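Local atomic coordinates of SusD homolog (Bacteroides ovatus, PDB entry 4F53), a protein that probably binds glycans, likely mucin O-glycans, as a SusD-family lipoprotein of the outer membrane. Residues P41-C52 with R243-F254. Sequence-based numbering, arbitrary orientation. Where two conformers were deposited one is given.
Sequences PEQENFSQYVDC and RKVADHNPWQRF
Glu42 reaches from the turn before helix 44-58 to Arg243 and into the loop 244-249, which leads from strand 241-243 to helix 250-257. The contact joins helix 44-58 and the turn before it to helix 250-257 and its leading loop, in a mainly helical, TPR-like protein of the SusD/RagB family. The short helical segments cross at -73°. Glu42 is extended, with CG anti to the backbone N (chi1 -176°), and this carries the carboxylate into the loop. CB lies near Arg243 NH1. Glu42 CG passes His248 O at 3.3 Å. At the tip, OE1 takes three hydrogen bonds. Arg243 grips it end-on with NH1 and NH2, and OE1 lies in the guanidinium plane; Ala246 N adds the third to Glu42 OE1 at 2.8 Å, from the syn side. OE2 takes two. Asp247 N meets the syn lone pair of Glu42 OE2 at 2.8 Å, while His248 N comes from above the carboxylate plane. Five bonds thus hold this buried carboxylate and fix its rotation. With an alanine at Glu42, Arg243 would probably lose this charge partner and the amides of Ala246, Asp247 and His248 their acceptor. Water 1 also ties the two backbones, donating to Glu42 O and His248 O. Further along, Glu44 OE1 accepts from His248 NE2 at 2.7 Å, near the plane of the imidazole, and the carboxylate stands steeply to that ring (78°). His248 ND1 donates to Asp247 OD2, so both ring nitrogens are engaged. Arg253 NE adds a salt bridge to Glu44 OE1, though its hydrogen bond is weak. Phe254 is a knob in a hole formed by Glu44, Ser47, Gln48 and Cys52. Gln48 NE2 hydrogen-bonds to Asp260 OD2, outside both segments. Gln48 CG sits over one face of the Phe254 ring, 4.1 Å from its centroid, with amide and ring nearly parallel. Cys52 SG lies obliquely to two rings, 3.7 Å from Trp251 CZ3 and 3.8 Å from Phe254 CD2.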
# COMPACT_ATOMS: atom_id res chain seq x y z
N PRO A 41 3.32 -9.97 2.07
CA PRO A 41 4.23 -11.13 2.04
C PRO A 41 5.66 -10.90 2.51
O PRO A 41 6.28 -9.90 2.21
CB PRO A 41 4.20 -11.59 0.58
CG PRO A 41 3.50 -10.50 -0.18
CD PRO A 41 2.61 -9.80 0.78
N GLU A 42 6.14 -11.88 3.27
CA GLU A 42 7.47 -11.93 3.85
C GLU A 42 8.52 -12.46 2.85
O GLU A 42 9.65 -11.96 2.88
CB GLU A 42 7.46 -12.80 5.10
CG GLU A 42 8.79 -12.83 5.81
CD GLU A 42 8.89 -13.71 7.03
OE1 GLU A 42 7.88 -13.83 7.76
OE2 GLU A 42 9.98 -14.27 7.26
N GLN A 43 8.16 -13.48 2.02
CA GLN A 43 9.06 -14.09 1.05
C GLN A 43 9.72 -12.97 0.24
O GLN A 43 9.03 -12.21 -0.46
CB GLN A 43 8.30 -15.09 0.15
CG GLN A 43 9.21 -16.08 -0.61
CD GLN A 43 8.44 -16.91 -1.63
OE1 GLN A 43 7.22 -16.87 -1.70
NE2 GLN A 43 9.14 -17.67 -2.46
N GLU A 44 11.05 -12.82 0.43
CA GLU A 44 11.87 -11.75 -0.14
C GLU A 44 11.80 -11.67 -1.66
O GLU A 44 11.78 -10.56 -2.16
CB GLU A 44 13.34 -11.83 0.34
CG GLU A 44 14.06 -13.11 -0.05
CD GLU A 44 15.51 -13.21 0.40
OE1 GLU A 44 15.80 -12.89 1.57
OE2 GLU A 44 16.34 -13.67 -0.41
N ASN A 45 11.73 -12.80 -2.38
CA ASN A 45 11.68 -12.81 -3.84
C ASN A 45 10.25 -12.58 -4.36
O ASN A 45 10.03 -12.60 -5.57
CB ASN A 45 12.30 -14.09 -4.43
CG ASN A 45 11.77 -15.39 -3.87
OD1 ASN A 45 11.85 -15.66 -2.67
ND2 ASN A 45 11.32 -16.27 -4.75
N PHE A 46 9.27 -12.38 -3.47
CA PHE A 46 7.90 -12.10 -3.89
C PHE A 46 7.62 -10.67 -3.49
O PHE A 46 7.21 -9.86 -4.32
CB PHE A 46 6.88 -13.09 -3.29
CG PHE A 46 5.44 -12.83 -3.68
CD1 PHE A 46 5.09 -12.53 -5.00
CD2 PHE A 46 4.42 -12.95 -2.74
CE1 PHE A 46 3.76 -12.30 -5.35
CE2 PHE A 46 3.09 -12.74 -3.10
CZ PHE A 46 2.78 -12.42 -4.40
N SER A 47 7.93 -10.35 -2.22
CA SER A 47 7.84 -9.02 -1.60
C SER A 47 8.57 -7.98 -2.44
O SER A 47 8.06 -6.88 -2.62
CB SER A 47 8.45 -9.06 -0.19
OG SER A 47 8.31 -7.80 0.44
N GLN A 48 9.78 -8.31 -2.93
CA GLN A 48 10.61 -7.40 -3.72
C GLN A 48 9.86 -6.88 -4.93
O GLN A 48 9.94 -5.69 -5.21
CB GLN A 48 11.92 -8.06 -4.19
CG GLN A 48 12.89 -6.99 -4.66
CD GLN A 48 14.25 -7.47 -5.03
OE1 GLN A 48 14.47 -8.63 -5.38
NE2 GLN A 48 15.17 -6.54 -4.99
N TYR A 49 9.09 -7.73 -5.61
CA TYR A 49 8.32 -7.29 -6.74
C TYR A 49 7.09 -6.51 -6.34
O TYR A 49 6.94 -5.37 -6.74
CB TYR A 49 7.90 -8.47 -7.64
CG TYR A 49 9.09 -9.19 -8.22
CD1 TYR A 49 9.71 -8.73 -9.38
CD2 TYR A 49 9.63 -10.30 -7.58
CE1 TYR A 49 10.84 -9.37 -9.91
CE2 TYR A 49 10.76 -10.95 -8.09
CZ TYR A 49 11.35 -10.49 -9.27
OH TYR A 49 12.46 -11.12 -9.77
N VAL A 50 6.21 -7.12 -5.55
CA VAL A 50 4.89 -6.54 -5.26
C VAL A 50 4.93 -5.36 -4.32
O VAL A 50 4.19 -4.42 -4.54
CB VAL A 50 3.83 -7.59 -4.83
CG1 VAL A 50 3.63 -8.63 -5.94
CG2 VAL A 50 4.18 -8.27 -3.50
N ASP A 51 5.79 -5.39 -3.29
CA ASP A 51 5.79 -4.33 -2.29
C ASP A 51 6.91 -3.32 -2.45
O ASP A 51 6.78 -2.18 -2.04
CB ASP A 51 5.86 -4.95 -0.89
CG ASP A 51 4.53 -5.54 -0.44
OD1 ASP A 51 3.46 -4.87 -0.64
OD2 ASP A 51 4.55 -6.66 0.11
N CYS A 52 8.01 -3.73 -3.03
CA CYS A 52 9.12 -2.82 -3.14
C CYS A 52 9.20 -2.23 -4.55
O CYS A 52 9.01 -1.03 -4.71
CB CYS A 52 10.42 -3.51 -2.73
SG CYS A 52 11.86 -2.42 -2.75
N ARG A 243 2.81 -8.13 11.75
CA ARG A 243 3.11 -9.56 11.77
C ARG A 243 4.53 -9.82 12.24
O ARG A 243 5.48 -9.24 11.72
CB ARG A 243 2.88 -10.20 10.39
CG ARG A 243 2.85 -11.73 10.44
CD ARG A 243 2.44 -12.38 9.13
NE ARG A 243 3.20 -13.62 8.87
CZ ARG A 243 4.49 -13.66 8.49
NH1 ARG A 243 5.18 -12.52 8.31
NH2 ARG A 243 5.09 -14.82 8.29
N LYS A 244 4.68 -10.74 13.20
CA LYS A 244 5.98 -11.19 13.70
C LYS A 244 6.52 -12.09 12.61
O LYS A 244 5.86 -13.08 12.23
CB LYS A 244 5.86 -11.88 15.08
CG LYS A 244 7.13 -12.58 15.54
CD LYS A 244 6.97 -13.29 16.85
CE LYS A 244 8.25 -13.94 17.30
NZ LYS A 244 8.05 -14.71 18.56
N VAL A 245 7.68 -11.70 12.03
CA VAL A 245 8.28 -12.42 10.90
C VAL A 245 8.59 -13.87 11.28
O VAL A 245 8.92 -14.16 12.44
CB VAL A 245 9.52 -11.71 10.27
CG1 VAL A 245 9.15 -10.31 9.78
CG2 VAL A 245 10.72 -11.68 11.22
N ALA A 246 8.43 -14.78 10.31
CA ALA A 246 8.75 -16.20 10.52
C ALA A 246 10.25 -16.40 10.42
O ALA A 246 10.81 -17.15 11.21
CB ALA A 246 8.03 -17.06 9.49
N ASP A 247 10.92 -15.67 9.51
CA ASP A 247 12.36 -15.77 9.34
C ASP A 247 13.03 -14.37 9.36
O ASP A 247 13.85 -14.12 10.24
CB ASP A 247 12.70 -16.53 8.05
CG ASP A 247 14.18 -16.86 7.96
OD1 ASP A 247 14.62 -17.78 8.67
OD2 ASP A 247 14.90 -16.14 7.25
N HIS A 248 12.73 -13.50 8.40
CA HIS A 248 13.31 -12.16 8.39
C HIS A 248 12.45 -11.16 7.65
O HIS A 248 11.71 -11.53 6.74
CB HIS A 248 14.73 -12.17 7.79
CG HIS A 248 14.82 -12.56 6.35
ND1 HIS A 248 14.95 -13.90 5.97
CD2 HIS A 248 14.87 -11.78 5.24
CE1 HIS A 248 15.05 -13.89 4.65
NE2 HIS A 248 14.99 -12.63 4.16
N ASN A 249 12.57 -9.87 8.03
CA ASN A 249 11.90 -8.77 7.34
C ASN A 249 12.60 -8.57 5.98
O ASN A 249 13.82 -8.34 5.95
CB ASN A 249 11.91 -7.49 8.18
CG ASN A 249 11.03 -6.42 7.61
OD1 ASN A 249 11.12 -6.06 6.44
ND2 ASN A 249 10.16 -5.86 8.42
N PRO A 250 11.85 -8.68 4.85
CA PRO A 250 12.50 -8.59 3.52
C PRO A 250 13.09 -7.21 3.20
O PRO A 250 14.01 -7.15 2.40
CB PRO A 250 11.34 -8.93 2.56
CG PRO A 250 10.10 -8.57 3.30
CD PRO A 250 10.40 -8.95 4.73
N TRP A 251 12.61 -6.13 3.83
CA TRP A 251 13.13 -4.77 3.63
C TRP A 251 14.58 -4.64 4.03
O TRP A 251 15.29 -3.81 3.45
CB TRP A 251 12.30 -3.74 4.39
CG TRP A 251 10.94 -3.58 3.79
CD1 TRP A 251 9.78 -4.16 4.21
CD2 TRP A 251 10.62 -2.83 2.61
NE1 TRP A 251 8.74 -3.80 3.38
CE2 TRP A 251 9.23 -2.99 2.38
CE3 TRP A 251 11.37 -2.04 1.72
CZ2 TRP A 251 8.56 -2.33 1.32
CZ3 TRP A 251 10.72 -1.45 0.63
CH2 TRP A 251 9.34 -1.58 0.46
N GLN A 252 15.04 -5.46 5.00
CA GLN A 252 16.45 -5.49 5.42
C GLN A 252 17.32 -5.93 4.23
O GLN A 252 18.42 -5.44 4.06
CB GLN A 252 16.66 -6.39 6.64
CG GLN A 252 18.11 -6.35 7.17
CD GLN A 252 19.01 -7.40 6.51
OE1 GLN A 252 18.58 -8.35 5.84
NE2 GLN A 252 20.29 -7.23 6.65
N ARG A 253 16.81 -6.82 3.39
CA ARG A 253 17.49 -7.27 2.19
C ARG A 253 17.49 -6.16 1.14
O ARG A 253 18.56 -5.76 0.67
CB ARG A 253 16.80 -8.53 1.60
CG ARG A 253 16.80 -9.76 2.49
CD ARG A 253 18.20 -10.21 2.83
NE ARG A 253 18.20 -11.58 3.34
CZ ARG A 253 18.49 -11.94 4.58
NH1 ARG A 253 18.82 -11.02 5.48
NH2 ARG A 253 18.48 -13.21 4.94
N PHE A 254 16.31 -5.64 0.80
CA PHE A 254 16.15 -4.63 -0.27
C PHE A 254 16.94 -3.38 -0.00
O PHE A 254 17.62 -2.89 -0.90
CB PHE A 254 14.69 -4.23 -0.52
CG PHE A 254 13.69 -5.37 -0.55
CD1 PHE A 254 14.05 -6.63 -1.02
CD2 PHE A 254 12.38 -5.17 -0.12
CE1 PHE A 254 13.15 -7.69 -1.00
CE2 PHE A 254 11.46 -6.22 -0.13
CZ PHE A 254 11.85 -7.47 -0.56
O HOH W 1 11.99 -12.43 3.91
O HOH W 2 18.72 -14.37 1.42